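Long-range contact in transcobalamin-1 (Homo sapiens, PDB 4KKI), which binds vitamin B12 with femtomolar affinity and shields it from the acid of the stomach during transport: residues G188-L202 / L214-I228. Residues are numbered along the deposited sequence; the frame is centred on the assembly and turned at random.
Sequences GAMAVLALTCVKKSL and LKNISIYTKSLVEKI. With NAG (2-acetamido-2-deoxy-beta-D-glucopyranose), chain E.
Tyr220 meets Leu195 through its CB, 3.9 Å from Leu195 CD1, while its ring leads away from the partner helix; Asn216 O lies 3.1 Å above one ring face, offset toward the rim, and the hydroxyl hydrogen-bonds Val167 O on helix 163-169. Around Leu195 the two antiparallel helices illustrate knobs-into-holes packing, their axes 9.6 Å apart at an angle of 152°. Leu195 enters a hole formed by Ile217, Tyr220, Thr221 and Leu224; its side chain crosses that of Leu224 at about a right angle, CD1 meeting CD1 at 3.8 Å. Conversely, Ile217 fits among Leu195, Val198, Lys199 and Leu202: CG2 rests 3.6 Å from Leu195 O, and CD1 reaches Val198 CG1. Lys199 fits among Leu214, Ile217, Ser218 and Thr221. Its CG presses on Leu214 CD1 at 3.7 Å, and a bend at chi3 (59°) carries NZ past Thr221 to a hydrogen bond with Tyr257 OH. Trimmed to an alanine, Lys199 would probably leave Leu214 CD1 and Ile217 CG2 poorly covered and Tyr257 OH without its lysine partner. Thr221 OG1 donates to Ile217 O (3.0 Å) from above the carbonyl plane, Thr221 N from the other face. Leu224 sits among Gly188, Ala191, Val192 and Leu195, its CB 3.6 Å from Val192 CG2 where the two side chains slide past each other in opposite directions. Such a closely packed antiparallel helix pair is a building unit of the alpha6-alpha6 barrel, whose cobalamin-binding residues Asp186 and Tyr144 lie close to the Gly188 end.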
loop_
_atom_site.group_PDB
_atom_site.type_symbol
_atom_site.label_atom_id
_atom_site.label_comp_id
_atom_site.label_asym_id
_atom_site.label_seq_id
_atom_site.Cartn_x
_atom_site.Cartn_y
_atom_site.Cartn_z
ATOM N N GLY A 188 -4.591 -5.110 -7.060
ATOM C CA GLY A 188 -5.934 -5.456 -7.490
ATOM C C GLY A 188 -7.006 -4.763 -6.666
ATOM O O GLY A 188 -8.012 -4.304 -7.203
ATOM N N ALA A 189 -6.781 -4.679 -5.358
ATOM C CA ALA A 189 -7.741 -4.055 -4.457
ATOM C C ALA A 189 -7.858 -2.561 -4.725
ATOM O O ALA A 189 -8.963 -2.023 -4.811
ATOM C CB ALA A 189 -7.357 -4.307 -3.002
ATOM N N MET A 190 -6.717 -1.890 -4.862
ATOM C CA MET A 190 -6.726 -0.456 -5.119
ATOM C C MET A 190 -7.325 -0.159 -6.493
ATOM O O MET A 190 -8.011 0.849 -6.675
ATOM C CB MET A 190 -5.322 0.142 -4.995
ATOM C CG MET A 190 -5.316 1.670 -4.888
ATOM S SD MET A 190 -6.236 2.280 -3.454
ATOM C CE MET A 190 -5.258 1.609 -2.110
ATOM N N ALA A 191 -7.074 -1.047 -7.451
ATOM C CA ALA A 191 -7.657 -0.916 -8.785
ATOM C C ALA A 191 -9.177 -1.018 -8.714
ATOM O O ALA A 191 -9.889 -0.235 -9.340
ATOM C CB ALA A 191 -7.091 -1.972 -9.723
ATOM N N VAL A 192 -9.666 -1.983 -7.942
ATOM C CA VAL A 192 -11.101 -2.143 -7.733
ATOM C C VAL A 192 -11.726 -0.884 -7.138
ATOM O O VAL A 192 -12.797 -0.455 -7.567
ATOM C CB VAL A 192 -11.407 -3.355 -6.830
ATOM C CG1 VAL A 192 -12.838 -3.298 -6.316
ATOM C CG2 VAL A 192 -11.160 -4.650 -7.591
ATOM N N LEU A 193 -11.051 -0.287 -6.161
ATOM C CA LEU A 193 -11.556 0.932 -5.533
ATOM C C LEU A 193 -11.599 2.071 -6.544
ATOM O O LEU A 193 -12.544 2.862 -6.566
ATOM C CB LEU A 193 -10.691 1.325 -4.333
ATOM C CG LEU A 193 -10.754 0.403 -3.114
ATOM C CD1 LEU A 193 -9.694 0.789 -2.101
ATOM C CD2 LEU A 193 -12.137 0.447 -2.483
ATOM N N ALA A 194 -10.570 2.140 -7.383
ATOM C CA ALA A 194 -10.479 3.172 -8.409
ATOM C C ALA A 194 -11.538 2.976 -9.488
ATOM O O ALA A 194 -12.256 3.912 -9.840
ATOM C CB ALA A 194 -9.087 3.184 -9.026
ATOM N N LEU A 195 -11.630 1.756 -10.008
ATOM C CA LEU A 195 -12.597 1.436 -11.053
ATOM C C LEU A 195 -14.028 1.645 -10.570
ATOM O O LEU A 195 -14.900 2.056 -11.336
ATOM C CB LEU A 195 -12.405 -0.003 -11.542
ATOM C CG LEU A 195 -11.087 -0.310 -12.260
ATOM C CD1 LEU A 195 -10.946 -1.801 -12.545
ATOM C CD2 LEU A 195 -10.971 0.496 -13.545
ATOM N N THR A 196 -14.260 1.366 -9.292
ATOM C CA THR A 196 -15.588 1.511 -8.709
ATOM C C THR A 196 -15.974 2.982 -8.617
ATOM O O THR A 196 -17.140 3.342 -8.788
ATOM C CB THR A 196 -15.657 0.865 -7.315
ATOM O OG1 THR A 196 -15.241 -0.505 -7.406
ATOM C CG2 THR A 196 -17.070 0.924 -6.765
ATOM N N CYS A 197 -14.988 3.832 -8.352
ATOM C CA CYS A 197 -15.228 5.268 -8.303
ATOM C C CYS A 197 -15.649 5.783 -9.675
ATOM O O CYS A 197 -16.583 6.575 -9.786
ATOM C CB CYS A 197 -13.987 6.016 -7.810
ATOM S SG CYS A 197 -14.195 7.816 -7.753
ATOM N N VAL A 198 -14.952 5.333 -10.715
ATOM C CA VAL A 198 -15.282 5.717 -12.085
ATOM C C VAL A 198 -16.690 5.253 -12.449
ATOM O O VAL A 198 -17.437 5.971 -13.114
ATOM C CB VAL A 198 -14.271 5.140 -13.091
ATOM C CG1 VAL A 198 -14.609 5.589 -14.506
ATOM C CG2 VAL A 198 -12.860 5.561 -12.721
ATOM N N LYS A 199 -17.045 4.051 -12.001
ATOM C CA LYS A 199 -18.386 3.516 -12.207
ATOM C C LYS A 199 -19.448 4.436 -11.606
ATOM O O LYS A 199 -20.408 4.806 -12.280
ATOM C CB LYS A 199 -18.502 2.105 -11.619
ATOM C CG LYS A 199 -17.841 1.021 -12.465
ATOM C CD LYS A 199 -17.383 -0.167 -11.626
ATOM C CE LYS A 199 -18.536 -0.813 -10.873
ATOM N NZ LYS A 199 -18.082 -1.961 -10.034
ATOM N N LYS A 200 -19.267 4.809 -10.343
ATOM C CA LYS A 200 -20.219 5.683 -9.667
ATOM C C LYS A 200 -20.264 7.041 -10.353
ATOM O O LYS A 200 -21.331 7.630 -10.518
ATOM C CB LYS A 200 -19.851 5.848 -8.191
ATOM C CG LYS A 200 -19.749 4.537 -7.435
ATOM C CD LYS A 200 -19.244 4.741 -6.019
ATOM C CE LYS A 200 -20.368 5.125 -5.085
ATOM N NZ LYS A 200 -21.382 4.039 -5.003
ATOM N N SER A 201 -19.094 7.519 -10.766
ATOM C CA SER A 201 -18.977 8.795 -11.456
ATOM C C SER A 201 -19.705 8.778 -12.800
ATOM O O SER A 201 -20.291 9.781 -13.207
ATOM C CB SER A 201 -17.504 9.157 -11.654
ATOM O OG SER A 201 -17.369 10.388 -12.339
ATOM N N LEU A 202 -19.666 7.636 -13.480
ATOM C CA LEU A 202 -20.369 7.462 -14.751
ATOM C C LEU A 202 -21.884 7.430 -14.574
ATOM O O LEU A 202 -22.620 8.064 -15.331
ATOM C CB LEU A 202 -19.910 6.179 -15.446
ATOM C CG LEU A 202 -18.613 6.267 -16.247
ATOM C CD1 LEU A 202 -18.201 4.896 -16.759
ATOM C CD2 LEU A 202 -18.780 7.246 -17.398
ATOM N N LEU A 214 -18.906 1.666 -19.053
ATOM C CA LEU A 214 -19.371 1.154 -17.770
ATOM C C LEU A 214 -19.369 -0.369 -17.776
ATOM O O LEU A 214 -19.034 -1.005 -16.777
ATOM C CB LEU A 214 -20.773 1.678 -17.454
ATOM C CG LEU A 214 -21.361 1.230 -16.112
ATOM C CD1 LEU A 214 -20.523 1.752 -14.952
ATOM C CD2 LEU A 214 -22.805 1.677 -15.973
ATOM N N LYS A 215 -19.738 -0.942 -18.917
ATOM C CA LYS A 215 -19.768 -2.388 -19.088
ATOM C C LYS A 215 -18.374 -2.990 -18.936
ATOM O O LYS A 215 -18.171 -3.911 -18.147
ATOM C CB LYS A 215 -20.359 -2.742 -20.455
ATOM C CG LYS A 215 -20.539 -4.229 -20.717
ATOM C CD LYS A 215 -21.284 -4.449 -22.029
ATOM C CE LYS A 215 -21.391 -5.920 -22.381
ATOM N NZ LYS A 215 -20.061 -6.528 -22.660
ATOM N N ASN A 216 -17.414 -2.459 -19.687
ATOM C CA ASN A 216 -16.048 -2.971 -19.653
ATOM C C ASN A 216 -15.379 -2.809 -18.292
ATOM O O ASN A 216 -14.677 -3.707 -17.828
ATOM C CB ASN A 216 -15.201 -2.325 -20.751
ATOM C CG ASN A 216 -15.711 -2.647 -22.141
ATOM O OD1 ASN A 216 -16.514 -3.565 -22.319
ATOM N ND2 ASN A 216 -15.247 -1.896 -23.136
ATOM N N ILE A 217 -15.603 -1.666 -17.653
ATOM C CA ILE A 217 -15.051 -1.414 -16.327
ATOM C C ILE A 217 -15.636 -2.392 -15.310
ATOM O O ILE A 217 -14.919 -2.919 -14.458
ATOM C CB ILE A 217 -15.297 0.043 -15.882
ATOM C CG1 ILE A 217 -14.544 1.007 -16.799
ATOM C CG2 ILE A 217 -14.854 0.252 -14.445
ATOM C CD1 ILE A 217 -14.775 2.462 -16.470
ATOM N N SER A 218 -16.939 -2.645 -15.421
ATOM C CA SER A 218 -17.624 -3.597 -14.552
ATOM C C SER A 218 -17.054 -5.001 -14.713
ATOM O O SER A 218 -16.894 -5.733 -13.736
ATOM C CB SER A 218 -19.128 -3.611 -14.845
ATOM O OG SER A 218 -19.716 -2.356 -14.553
ATOM N N ILE A 219 -16.757 -5.371 -15.956
ATOM C CA ILE A 219 -16.156 -6.667 -16.250
ATOM C C ILE A 219 -14.749 -6.754 -15.659
ATOM O O ILE A 219 -14.373 -7.779 -15.086
ATOM C CB ILE A 219 -16.130 -6.945 -17.770
ATOM C CG1 ILE A 219 -17.560 -7.079 -18.305
ATOM C CG2 ILE A 219 -15.333 -8.205 -18.077
ATOM C CD1 ILE A 219 -17.648 -7.276 -19.804
ATOM N N TYR A 220 -13.984 -5.671 -15.791
ATOM C CA TYR A 220 -12.662 -5.581 -15.176
ATOM C C TYR A 220 -12.766 -5.806 -13.671
ATOM O O TYR A 220 -11.995 -6.571 -13.094
ATOM C CB TYR A 220 -12.021 -4.211 -15.425
ATOM C CG TYR A 220 -11.577 -3.950 -16.845
ATOM C CD1 TYR A 220 -11.774 -4.891 -17.848
ATOM C CD2 TYR A 220 -10.948 -2.757 -17.181
ATOM C CE1 TYR A 220 -11.365 -4.648 -19.144
ATOM C CE2 TYR A 220 -10.535 -2.505 -18.472
ATOM C CZ TYR A 220 -10.745 -3.453 -19.450
ATOM O OH TYR A 220 -10.333 -3.203 -20.739
ATOM N N THR A 221 -13.724 -5.126 -13.047
ATOM C CA THR A 221 -13.941 -5.236 -11.610
ATOM C C THR A 221 -14.327 -6.658 -11.219
ATOM O O THR A 221 -13.822 -7.197 -10.236
ATOM C CB THR A 221 -15.036 -4.264 -11.121
ATOM O OG1 THR A 221 -14.696 -2.926 -11.497
ATOM C CG2 THR A 221 -15.173 -4.341 -9.611
ATOM N N LYS A 222 -15.224 -7.255 -11.998
ATOM C CA LYS A 222 -15.647 -8.635 -11.778
ATOM C C LYS A 222 -14.461 -9.598 -11.769
ATOM O O LYS A 222 -14.341 -10.439 -10.879
ATOM C CB LYS A 222 -16.655 -9.056 -12.850
ATOM C CG LYS A 222 -17.163 -10.481 -12.702
ATOM C CD LYS A 222 -18.254 -10.781 -13.717
ATOM C CE LYS A 222 -18.726 -12.225 -13.618
ATOM N NZ LYS A 222 -17.644 -13.197 -13.940
ATOM N N SER A 223 -13.586 -9.462 -12.761
ATOM C CA SER A 223 -12.401 -10.306 -12.871
ATOM C C SER A 223 -11.429 -10.081 -11.711
ATOM O O SER A 223 -10.879 -11.035 -11.157
ATOM C CB SER A 223 -11.697 -10.060 -14.210
ATOM O OG SER A 223 -10.488 -10.796 -14.300
ATOM N N LEU A 224 -11.224 -8.819 -11.347
ATOM C CA LEU A 224 -10.326 -8.474 -10.247
ATOM C C LEU A 224 -10.813 -9.006 -8.899
ATOM O O LEU A 224 -10.012 -9.447 -8.078
ATOM C CB LEU A 224 -10.109 -6.960 -10.179
ATOM C CG LEU A 224 -9.266 -6.367 -11.309
ATOM C CD1 LEU A 224 -9.190 -4.851 -11.199
ATOM C CD2 LEU A 224 -7.874 -6.981 -11.308
ATOM N N VAL A 225 -12.125 -8.966 -8.680
ATOM C CA VAL A 225 -12.717 -9.495 -7.453
ATOM C C VAL A 225 -12.483 -10.999 -7.338
ATOM O O VAL A 225 -12.121 -11.506 -6.275
ATOM C CB VAL A 225 -14.230 -9.194 -7.379
ATOM C CG1 VAL A 225 -14.895 -10.011 -6.275
ATOM C CG2 VAL A 225 -14.459 -7.708 -7.160
ATOM N N GLU A 226 -12.678 -11.707 -8.445
ATOM C CA GLU A 226 -12.421 -13.139 -8.491
ATOM C C GLU A 226 -10.961 -13.463 -8.178
ATOM O O GLU A 226 -10.677 -14.381 -7.409
ATOM C CB GLU A 226 -12.820 -13.702 -9.855
ATOM C CG GLU A 226 -14.307 -13.581 -10.140
ATOM C CD GLU A 226 -14.641 -13.795 -11.600
ATOM O OE1 GLU A 226 -13.705 -13.857 -12.423
ATOM O OE2 GLU A 226 -15.843 -13.897 -11.924
ATOM N N LYS A 227 -10.042 -12.701 -8.767
ATOM C CA LYS A 227 -8.613 -12.886 -8.518
ATOM C C LYS A 227 -8.240 -12.545 -7.078
ATOM O O LYS A 227 -7.360 -13.175 -6.491
ATOM C CB LYS A 227 -7.775 -12.039 -9.480
ATOM C CG LYS A 227 -7.897 -12.434 -10.939
ATOM C CD LYS A 227 -7.170 -11.440 -11.835
ATOM C CE LYS A 227 -7.272 -11.836 -13.298
ATOM N NZ LYS A 227 -6.552 -13.109 -13.567
ATOM N N ILE A 228 -8.905 -11.541 -6.514
ATOM C CA ILE A 228 -8.685 -11.180 -5.119
ATOM C C ILE A 228 -9.132 -12.315 -4.198
ATOM O O ILE A 228 -8.380 -12.749 -3.326
ATOM C CB ILE A 228 -9.407 -9.869 -4.744
ATOM C CG1 ILE A 228 -8.680 -8.670 -5.352
ATOM C CG2 ILE A 228 -9.477 -9.704 -3.233
ATOM C CD1 ILE A 228 -9.393 -7.352 -5.135
HETATM C C1 NAG E . -15.605 -2.489 -24.400
HETATM C C2 NAG E . -15.307 -1.481 -25.507
HETATM C C3 NAG E . -15.501 -2.078 -26.899
HETATM C C4 NAG E . -14.865 -3.457 -27.006
HETATM C C5 NAG E . -15.317 -4.335 -25.846
HETATM C C6 NAG E . -14.696 -5.726 -25.919
HETATM C C7 NAG E . -15.713 0.805 -24.800
HETATM C C8 NAG E . -16.621 1.996 -24.878
HETATM N N2 NAG E . -16.165 -0.323 -25.340
HETATM O O3 NAG E . -14.928 -1.224 -27.867
HETATM O O4 NAG E . -15.232 -4.054 -28.230
HETATM O O5 NAG E . -14.953 -3.722 -24.629
HETATM O O6 NAG E . -13.295 -5.625 -25.794
HETATM O O7 NAG E . -14.612 0.894 -24.259
#